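Local atomic coordinates of PTS-dependent dihydroxyacetone kinase operon regulatory protein (Escherichia coli, PDB entry 4LRZ), a protein that activates transcription of the dhaKLM operon from a sigma-70 promoter and represses its own expression, the chain here being its N-terminal part, the probable sensor region. Residues 118-121 with 127-130. Residues are numbered along the deposited sequence; the frame is centred on the assembly and turned at random.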
loop_
_atom_site.group_PDB
_atom_site.type_symbol
_atom_site.label_atom_id
_atom_site.label_comp_id
_atom_site.label_asym_id
_atom_site.label_seq_id
_atom_site.Cartn_x
_atom_site.Cartn_y
_atom_site.Cartn_z
ATOM N N LEU F 118 -16.675 -11.753 17.272
ATOM C CA LEU F 118 -16.026 -12.667 16.327
ATOM C C LEU F 118 -16.832 -12.791 15.035
ATOM O O LEU F 118 -16.237 -12.905 13.932
ATOM C CB LEU F 118 -15.870 -14.060 16.945
ATOM C CG LEU F 118 -14.922 -14.222 18.101
ATOM C CD1 LEU F 118 -14.763 -15.659 18.506
ATOM C CD2 LEU F 118 -13.530 -13.637 17.689
ATOM N N SER F 119 -18.173 -12.787 15.148
ATOM C CA SER F 119 -19.023 -12.761 13.919
ATOM C C SER F 119 -19.651 -11.421 13.632
ATOM O O SER F 119 -19.830 -11.057 12.485
ATOM C CB SER F 119 -20.141 -13.839 13.957
ATOM O OG SER F 119 -21.050 -13.647 15.042
ATOM N N LEU F 120 -20.029 -10.687 14.663
ATOM C CA LEU F 120 -20.828 -9.489 14.446
ATOM C C LEU F 120 -20.037 -8.437 13.662
ATOM O O LEU F 120 -20.614 -7.571 12.980
ATOM C CB LEU F 120 -21.224 -8.915 15.780
ATOM C CG LEU F 120 -22.653 -8.532 16.038
ATOM C CD1 LEU F 120 -22.636 -7.492 17.176
ATOM C CD2 LEU F 120 -23.456 -8.073 14.773
ATOM N N ALA F 121 -18.712 -8.509 13.739
ATOM C CA ALA F 121 -17.906 -7.545 12.999
ATOM C C ALA F 121 -18.135 -7.671 11.501
ATOM O O ALA F 121 -18.368 -6.661 10.837
ATOM C CB ALA F 121 -16.415 -7.658 13.351
ATOM N N ALA F 127 -15.819 -2.438 13.072
ATOM C CA ALA F 127 -15.139 -2.767 14.304
ATOM C C ALA F 127 -16.194 -2.891 15.372
ATOM O O ALA F 127 -17.026 -1.994 15.509
ATOM C CB ALA F 127 -14.165 -1.694 14.670
ATOM N N VAL F 128 -16.172 -3.995 16.120
ATOM C CA VAL F 128 -17.204 -4.245 17.146
ATOM C C VAL F 128 -16.612 -4.916 18.396
ATOM O O VAL F 128 -15.709 -5.746 18.320
ATOM C CB VAL F 128 -18.383 -5.160 16.572
ATOM C CG1 VAL F 128 -19.305 -5.577 17.663
ATOM C CG2 VAL F 128 -19.242 -4.409 15.514
ATOM N N LYS F 129 -17.160 -4.566 19.546
ATOM C CA LYS F 129 -16.772 -5.139 20.830
ATOM C C LYS F 129 -17.989 -5.704 21.580
ATOM O O LYS F 129 -18.967 -4.996 21.765
ATOM C CB LYS F 129 -16.209 -4.036 21.708
ATOM C CG LYS F 129 -15.747 -4.516 23.086
ATOM C CD LYS F 129 -15.246 -3.329 23.937
ATOM C CE LYS F 129 -14.503 -3.817 25.156
ATOM N NZ LYS F 129 -13.501 -2.788 25.648
ATOM N N THR F 130 -17.910 -6.934 22.079
ATOM C CA THR F 130 -18.995 -7.473 22.902
ATOM C C THR F 130 -18.374 -7.934 24.230
ATOM O O THR F 130 -17.268 -8.496 24.230
ATOM C CB THR F 130 -19.703 -8.642 22.210
ATOM O OG1 THR F 130 -18.740 -9.621 21.861
ATOM C CG2 THR F 130 -20.387 -8.218 20.903
#
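Leu-120 of helix 117-124 meets one methyl each of Val-128 and Thr-130, alternate residues of strand 128-131 whose side chains leave the same face of the strand. Every touch between 118-121 and 127-130 is apolar. The closest joins Leu-120 CD1 to Val-128 CG1 at 3.9 Å, the two side chains running at a slant to each other, and the same CD1 lies 4.4 Å from Thr-130 CG2, so one leucine methyl serves both strand residues. Val-128 turns CG1 anti to its backbone N (chi1 171°), which sends that branch to the leucine and leaves CG2 for the helix backbone, 4.2 Å from Ala-121 CA. The backbones come near each other here, with 5.3 Å between the CA atoms of Ala-121 and Val-128, and the Ala-121 side chain packs on Ala-147 and Pro-149 of strand 143-151.

Polar bonding involves partners outside the two segments: Thr-130 OG1 is hydrogen-bonded to Ala-117 N in the first turn of the same helix, while the backbones of Val-128 and Thr-130 pair with Ala-147 and Phe-145. Buried methyl packing, backed by that threonine bond, thus seats the helix against the strand that is outermost in this chain's GAF-domain sheet.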